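Local structure of alanine racemase, biosynthetic (Pseudomonas aeruginosa PAO1, 6A2F) at residues 78-83 with 99-104; 234-239 with 321-326. The protein belongs to the alanine racemase family, pairing an N-terminal TIM-type barrel with a C-terminal beta domain in a two-chain assembly. All coordinates share one frame; numbering follows the deposited sequence.

In the fold
Interaction 1 comes first along the chain and is complete before interaction 2 begins; one lies in the N-terminal, the other in the C-terminal domain. Interaction 1 sits in the TIM-type barrel, at the C-terminal ends of the neighbouring strands 75-78 and 98-100, which helix 87-93 connects. Interaction 2 belongs to the C-terminal beta domain, where strand 234-246 pairs with strand 320-322. Their centres are 38 Å apart on opposite sides of the chain's centre, and their nearest atoms remain about 18 Å apart. They thus belong to separate domains of the subunit: one fastens a barrel loop that faces the second subunit, the other pairs strands that are neighbours in the mixed sheet but far apart in sequence.

Interaction 1 of 2, residues 78-83 with 99-104; sequences LLEGCF and VIQGAE
Val99, near the end of strand 98-100, directs its side chain into the turn that follows strand 75-78. CG1 lies anti to the backbone N (chi1 156°) and CG2 anti to the carbonyl carbon. CG2 packs against two successive carbonyl oxygens, nearest to Leu78 O at 3.1 Å, and CG1 joins it at Leu79 O, 3.5 Å away. The turn is closed internally by Gly81 N donating to Leu78 O at 3.2 Å. Its Gly81 CA comes to 3.4 Å from Val99 O in a CA-H...O contact, an approach that suits a residue without a side chain and with positive phi (67°). One water extends this junction, accepting from Cys82 N at 3.0 Å and donating to Val99 O at 2.8 Å. Ile100 turns its side chain the other way, onto Val120 and Leu122 of the next strand, as expected for alternation in a barrel strand. Gln101 returns toward the loop, its extended chain crossing Glu80 obliquely and bringing CD to 3.6 Å from Glu80 O. Side-chain donors meet the loop carbonyls, Lys123 at Leu79 O and Gln105 of helix 103-112 at Glu80 O and Cys82 O, so its backbone polar groups are largely satisfied; the Glu80 side chain packs on Asp303 of the second subunit, its nearest atom about 4 Å from a bound D-lysine.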
ATOM      1  N   LEU A  78      -9.260  21.742   5.331  1.00  8.52           N
ATOM      2  CA  LEU A  78      -9.841  20.462   4.936  1.00  8.53           C
ATOM      3  C   LEU A  78     -10.156  20.533   3.444  1.00  8.59           C
ATOM      4  O   LEU A  78     -11.086  21.230   3.036  1.00  8.57           O
ATOM      5  CB  LEU A  78     -11.128  20.178   5.715  1.00  8.51           C
ATOM      6  CG  LEU A  78     -11.124  20.001   7.236  1.00  8.57           C
ATOM      7  CD1 LEU A  78     -12.559  20.040   7.754  1.00  8.53           C
ATOM      8  CD2 LEU A  78     -10.439  18.709   7.652  1.00  8.48           C
ATOM      9  N   LEU A  79      -9.371  19.824   2.636  1.00  8.64           N
ATOM     10  CA  LEU A  79      -9.490  19.885   1.177  1.00  8.80           C
ATOM     11  C   LEU A  79     -10.845  19.406   0.651  1.00  8.97           C
ATOM     12  O   LEU A  79     -11.358  19.949  -0.322  1.00  8.86           O
ATOM     13  CB  LEU A  79      -8.354  19.106   0.504  1.00  8.66           C
ATOM     14  CG  LEU A  79      -6.945  19.692   0.650  1.00  8.65           C
ATOM     15  CD1 LEU A  79      -5.884  18.657   0.308  1.00  8.65           C
ATOM     16  CD2 LEU A  79      -6.769  20.949  -0.191  1.00  8.60           C
ATOM     17  N   GLU A  80     -11.413  18.393   1.301  1.00  9.26           N
ATOM     18  CA  GLU A  80     -12.698  17.831   0.889  1.00  9.50           C
ATOM     19  C   GLU A  80     -13.842  18.311   1.781  1.00  9.51           C
ATOM     20  O   GLU A  80     -14.983  17.881   1.613  1.00  9.59           O
ATOM     21  CB  GLU A  80     -12.645  16.300   0.891  1.00  9.74           C
ATOM     22  CG  GLU A  80     -11.635  15.703  -0.079  1.00 10.11           C
ATOM     23  CD  GLU A  80     -11.424  14.214   0.144  1.00 10.38           C
ATOM     24  OE1 GLU A  80     -12.417  13.502   0.434  1.00 10.48           O
ATOM     25  OE2 GLU A  80     -10.262  13.755   0.026  1.00 10.48           O
ATOM     26  N   GLY A  81     -13.528  19.203   2.721  1.00  9.47           N
ATOM     27  CA  GLY A  81     -14.492  19.663   3.714  1.00  9.49           C
ATOM     28  C   GLY A  81     -14.896  18.565   4.684  1.00  9.56           C
ATOM     29  O   GLY A  81     -14.204  17.548   4.817  1.00  9.59           O
ATOM     30  N   CYS A  82     -16.025  18.775   5.359  1.00  9.57           N
ATOM     31  CA  CYS A  82     -16.575  17.798   6.293  1.00  9.58           C
ATOM     32  C   CYS A  82     -17.444  16.768   5.575  1.00  9.43           C
ATOM     33  O   CYS A  82     -18.228  17.119   4.687  1.00  9.51           O
ATOM     34  CB  CYS A  82     -17.388  18.501   7.386  1.00  9.76           C
ATOM     35  SG  CYS A  82     -16.405  19.551   8.481  1.00 10.21           S
ATOM     36  N   PHE A  83     -17.311  15.507   5.986  1.00  9.21           N
ATOM     37  CA  PHE A  83     -18.017  14.383   5.367  1.00  9.10           C
ATOM     38  C   PHE A  83     -19.420  14.160   5.922  1.00  9.10           C
ATOM     39  O   PHE A  83     -20.287  13.645   5.217  1.00  9.04           O
ATOM     40  CB  PHE A  83     -17.206  13.094   5.520  1.00  9.06           C
ATOM     41  CG  PHE A  83     -15.911  13.100   4.765  1.00  9.03           C
ATOM     42  CD1 PHE A  83     -15.883  12.811   3.404  1.00  8.98           C
ATOM     43  CD2 PHE A  83     -14.715  13.397   5.414  1.00  8.98           C
ATOM     44  CE1 PHE A  83     -14.685  12.820   2.706  1.00  8.98           C
ATOM     45  CE2 PHE A  83     -13.517  13.407   4.719  1.00  8.95           C
ATOM     46  CZ  PHE A  83     -13.502  13.117   3.365  1.00  8.93           C
ATOM     47  N   VAL A  99     -14.183  23.470   3.418  1.00 11.53           N
ATOM     48  CA  VAL A  99     -14.498  23.466   2.001  1.00 11.58           C
ATOM     49  C   VAL A  99     -15.969  23.080   1.823  1.00 11.78           C
ATOM     50  O   VAL A  99     -16.473  22.181   2.509  1.00 11.74           O
ATOM     51  CB  VAL A  99     -13.563  22.515   1.209  1.00 11.44           C
ATOM     52  CG1 VAL A  99     -14.205  22.045  -0.086  1.00 11.25           C
ATOM     53  CG2 VAL A  99     -12.235  23.196   0.910  1.00 11.25           C
ATOM     54  N   ILE A 100     -16.654  23.788   0.924  1.00 12.02           N
ATOM     55  CA  ILE A 100     -17.984  23.390   0.456  1.00 12.25           C
ATOM     56  C   ILE A 100     -17.947  23.107  -1.055  1.00 12.46           C
ATOM     57  O   ILE A 100     -17.614  23.986  -1.848  1.00 12.20           O
ATOM     58  CB  ILE A 100     -19.068  24.435   0.814  1.00 12.13           C
ATOM     59  CG1 ILE A 100     -19.190  24.577   2.335  1.00 12.03           C
ATOM     60  CG2 ILE A 100     -20.408  24.040   0.209  1.00 12.11           C
ATOM     61  CD1 ILE A 100     -20.013  25.761   2.792  1.00 11.97           C
ATOM     62  N   GLN A 101     -18.289  21.869  -1.424  1.00 13.03           N
ATOM     63  CA  GLN A 101     -18.181  21.356  -2.800  1.00 13.49           C
ATOM     64  C   GLN A 101     -19.520  21.048  -3.434  1.00 13.81           C
ATOM     65  O   GLN A 101     -19.628  21.012  -4.656  1.00 13.91           O
ATOM     66  CB  GLN A 101     -17.430  20.030  -2.818  1.00 13.61           C
ATOM     67  CG  GLN A 101     -16.042  20.063  -2.241  1.00 13.87           C
ATOM     68  CD  GLN A 101     -15.568  18.693  -1.808  1.00 14.02           C
ATOM     69  OE1 GLN A 101     -16.366  17.788  -1.547  1.00 13.91           O
ATOM     70  NE2 GLN A 101     -14.258  18.535  -1.718  1.00 14.16           N
ATOM     71  N   GLY A 102     -20.521  20.762  -2.605  1.00 14.13           N
ATOM     72  CA  GLY A 102     -21.807  20.278  -3.089  1.00 14.47           C
ATOM     73  C   GLY A 102     -22.966  20.831  -2.293  1.00 14.82           C
ATOM     74  O   GLY A 102     -22.776  21.393  -1.212  1.00 14.79           O
ATOM     75  N   ALA A 103     -24.170  20.675  -2.841  1.00 15.22           N
ATOM     76  CA  ALA A 103     -25.387  21.181  -2.212  1.00 15.52           C
ATOM     77  C   ALA A 103     -25.609  20.522  -0.845  1.00 15.72           C
ATOM     78  O   ALA A 103     -25.886  21.210   0.146  1.00 15.61           O
ATOM     79  CB  ALA A 103     -26.590  20.972  -3.128  1.00 15.28           C
ATOM     80  N   GLU A 104     -25.457  19.198  -0.795  1.00 15.89           N
ATOM     81  CA  GLU A 104     -25.650  18.445   0.445  1.00 16.13           C
ATOM     82  C   GLU A 104     -24.710  18.956   1.544  1.00 15.80           C
ATOM     83  O   GLU A 104     -25.155  19.287   2.646  1.00 15.94           O
ATOM     84  CB  GLU A 104     -25.471  16.934   0.216  1.00 16.88           C
ATOM     85  CG  GLU A 104     -26.407  16.316  -0.824  1.00 17.36           C
ATOM     86  CD  GLU A 104     -25.924  16.492  -2.266  1.00 18.06           C
ATOM     87  OE1 GLU A 104     -24.729  16.799  -2.486  1.00 18.13           O
ATOM     88  OE2 GLU A 104     -26.748  16.315  -3.193  1.00 18.41           O
TER
HETATM   89  O   HOH W   1     -17.651  21.211   4.894  1.00 10.70           O

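Interaction 2 of 2, residues 234-239 with 321-326; sequences MSLGAQ and VELWGA
Trp324 takes the crowded rotamer, CG between the backbone N and the carbonyl carbon (chi1 58°), while Leu236 (chi1 -173°) and Met234 (chi1 -166°) hold CG anti to the backbone N; both consequently run alongside the indole. Leu236 CD2 sits over the six-membered ring of Trp324, 3.8 Å from its centroid, in a CH-pi contact displaced toward the rim. Met234, still extended through chi2, carries SD to the indole edge, where Trp324 NE1 donates a weak but nearly straight hydrogen bond to it at 3.5 Å. Leu344 and Leu345 of helix 341-346 also pack against this indole. Strand 234-246 pairs antiparallel with strand 320-322 in the mixed sheet of the C-terminal beta domain. Ala238 N reaches Val321 O at 2.7 Å in the carbonyl plane, whereas Val321 N approaches Ala238 O, also at 2.7 Å, from above the plane. Leu323, where its chain turns a corner, is the extra residue of a beta bulge, and its N donates to Leu236 O at 2.9 Å. Pairing resumes at Trp324, whose O accepts from Leu236 N at 2.8 Å. Ala238 CB meets Leu323 CD2. On the partly exposed side a water bridges Ser235 OG, Glu322 OE2 and Ala326 N, and Glu322 OE1 accepts from Gly327 N and Leu328 N.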
ATOM      1  N   MET A 234      12.418  10.781   0.731  1.00 12.76           N
ATOM      2  CA  MET A 234      12.403   9.401   1.213  1.00 12.62           C
ATOM      3  C   MET A 234      13.460   8.523   0.556  1.00 12.63           C
ATOM      4  O   MET A 234      13.611   8.516  -0.666  1.00 12.66           O
ATOM      5  CB  MET A 234      11.021   8.758   1.038  1.00 12.43           C
ATOM      6  CG  MET A 234      10.858   7.461   1.827  1.00 12.39           C
ATOM      7  SD  MET A 234       9.502   6.388   1.299  1.00 12.29           S
ATOM      8  CE  MET A 234       8.084   7.305   1.897  1.00 12.28           C
ATOM      9  N   SER A 235      14.178   7.778   1.388  1.00 12.62           N
ATOM     10  CA  SER A 235      15.107   6.769   0.920  1.00 12.71           C
ATOM     11  C   SER A 235      14.678   5.420   1.487  1.00 12.76           C
ATOM     12  O   SER A 235      14.739   5.200   2.697  1.00 12.73           O
ATOM     13  CB  SER A 235      16.533   7.117   1.350  1.00 12.63           C
ATOM     14  OG  SER A 235      17.475   6.563   0.456  1.00 12.68           O
ATOM     15  N   LEU A 236      14.207   4.533   0.614  1.00 12.93           N
ATOM     16  CA  LEU A 236      13.814   3.190   1.031  1.00 13.05           C
ATOM     17  C   LEU A 236      14.978   2.234   0.800  1.00 13.28           C
ATOM     18  O   LEU A 236      15.328   1.926  -0.341  1.00 13.42           O
ATOM     19  CB  LEU A 236      12.546   2.729   0.299  1.00 12.87           C
ATOM     20  CG  LEU A 236      11.903   1.404   0.739  1.00 12.82           C
ATOM     21  CD1 LEU A 236      11.414   1.472   2.178  1.00 12.75           C
ATOM     22  CD2 LEU A 236      10.769   0.996  -0.194  1.00 12.57           C
ATOM     23  N   GLY A 237      15.592   1.792   1.895  1.00 13.56           N
ATOM     24  CA  GLY A 237      16.763   0.925   1.831  1.00 13.89           C
ATOM     25  C   GLY A 237      16.505  -0.459   2.397  1.00 14.31           C
ATOM     26  O   GLY A 237      15.867  -0.605   3.442  1.00 14.24           O
ATOM     27  N   ALA A 238      16.998  -1.474   1.692  1.00 14.57           N
ATOM     28  CA  ALA A 238      16.936  -2.851   2.160  1.00 14.94           C
ATOM     29  C   ALA A 238      18.302  -3.529   2.027  1.00 15.21           C
ATOM     30  O   ALA A 238      19.327  -2.854   1.901  1.00 14.92           O
ATOM     31  CB  ALA A 238      15.866  -3.626   1.404  1.00 15.02           C
ATOM     32  N   GLN A 239      18.305  -4.860   2.061  1.00 15.43           N
ATOM     33  CA  GLN A 239      19.538  -5.633   1.964  1.00 15.75           C
ATOM     34  C   GLN A 239      19.367  -6.908   1.162  1.00 15.94           C
ATOM     35  O   GLN A 239      18.265  -7.455   1.067  1.00 16.01           O
ATOM     36  CB  GLN A 239      20.052  -6.002   3.357  1.00 15.86           C
ATOM     37  CG  GLN A 239      21.114  -5.067   3.911  1.00 15.85           C
ATOM     38  CD  GLN A 239      21.420  -5.346   5.369  1.00 15.84           C
ATOM     39  OE1 GLN A 239      21.579  -6.503   5.773  1.00 15.71           O
ATOM     40  NE2 GLN A 239      21.497  -4.284   6.171  1.00 15.62           N
ATOM     41  N   VAL A 321      20.609  -2.270  -0.396  1.00 15.39           N
ATOM     42  CA  VAL A 321      19.833  -2.164  -1.625  1.00 14.92           C
ATOM     43  C   VAL A 321      18.941  -0.928  -1.556  1.00 14.55           C
ATOM     44  O   VAL A 321      18.070  -0.842  -0.690  1.00 14.64           O
ATOM     45  CB  VAL A 321      18.973  -3.429  -1.874  1.00 15.00           C
ATOM     46  CG1 VAL A 321      18.016  -3.223  -3.042  1.00 14.91           C
ATOM     47  CG2 VAL A 321      19.855  -4.641  -2.131  1.00 15.09           C
ATOM     48  N   GLU A 322      19.169   0.026  -2.455  1.00 14.11           N
ATOM     49  CA  GLU A 322      18.292   1.197  -2.560  1.00 13.84           C
ATOM     50  C   GLU A 322      17.138   0.935  -3.533  1.00 13.58           C
ATOM     51  O   GLU A 322      17.354   0.762  -4.737  1.00 13.31           O
ATOM     52  CB  GLU A 322      19.071   2.455  -2.966  1.00 13.68           C
ATOM     53  CG  GLU A 322      18.216   3.715  -2.964  1.00 13.82           C
ATOM     54  CD  GLU A 322      19.009   4.990  -3.187  1.00 13.98           C
ATOM     55  OE1 GLU A 322      18.563   5.832  -3.998  1.00 14.06           O
ATOM     56  OE2 GLU A 322      20.073   5.161  -2.555  1.00 14.11           O
ATOM     57  N   LEU A 323      15.917   0.890  -2.999  1.00 13.33           N
ATOM     58  CA  LEU A 323      14.723   0.736  -3.829  1.00 13.23           C
ATOM     59  C   LEU A 323      14.360   2.079  -4.451  1.00 13.04           C
ATOM     60  O   LEU A 323      13.929   2.139  -5.602  1.00 13.09           O
ATOM     61  CB  LEU A 323      13.539   0.169  -3.030  1.00 13.14           C
ATOM     62  CG  LEU A 323      13.484  -1.298  -2.570  1.00 13.12           C
ATOM     63  CD1 LEU A 323      13.996  -2.285  -3.614  1.00 13.11           C
ATOM     64  CD2 LEU A 323      14.201  -1.499  -1.244  1.00 13.13           C
ATOM     65  N   TRP A 324      14.510   3.142  -3.664  1.00 12.89           N
ATOM     66  CA  TRP A 324      14.484   4.522  -4.161  1.00 12.87           C
ATOM     67  C   TRP A 324      15.040   5.493  -3.130  1.00 12.93           C
ATOM     68  O   TRP A 324      15.076   5.181  -1.942  1.00 13.16           O
ATOM     69  CB  TRP A 324      13.085   4.957  -4.619  1.00 12.69           C
ATOM     70  CG  TRP A 324      11.985   4.878  -3.590  1.00 12.54           C
ATOM     71  CD1 TRP A 324      11.765   5.732  -2.540  1.00 12.38           C
ATOM     72  CD2 TRP A 324      10.925   3.915  -3.550  1.00 12.35           C
ATOM     73  NE1 TRP A 324      10.644   5.346  -1.841  1.00 12.20           N
ATOM     74  CE2 TRP A 324      10.110   4.234  -2.439  1.00 12.23           C
ATOM     75  CE3 TRP A 324      10.590   2.809  -4.344  1.00 12.31           C
ATOM     76  CZ2 TRP A 324       8.978   3.487  -2.100  1.00 12.20           C
ATOM     77  CZ3 TRP A 324       9.461   2.060  -4.002  1.00 12.40           C
ATOM     78  CH2 TRP A 324       8.669   2.407  -2.889  1.00 12.30           C
ATOM     79  N   GLY A 325      15.483   6.659  -3.598  1.00 13.05           N
ATOM     80  CA  GLY A 325      16.056   7.691  -2.732  1.00 12.89           C
ATOM     81  C   GLY A 325      16.872   8.725  -3.490  1.00 12.91           C
ATOM     82  O   GLY A 325      16.466   9.194  -4.559  1.00 12.77           O
ATOM     83  N   ALA A 326      18.028   9.079  -2.928  1.00 12.85           N
ATOM     84  CA  ALA A 326      18.914  10.074  -3.531  1.00 12.87           C
ATOM     85  C   ALA A 326      19.713   9.512  -4.715  1.00 12.87           C
ATOM     86  O   ALA A 326      20.145  10.266  -5.588  1.00 12.83           O
ATOM     87  CB  ALA A 326      19.844  10.669  -2.484  1.00 12.69           C
TER
HETATM   88  O   HOH W   2      19.483   7.790  -0.835  1.00  7.72           O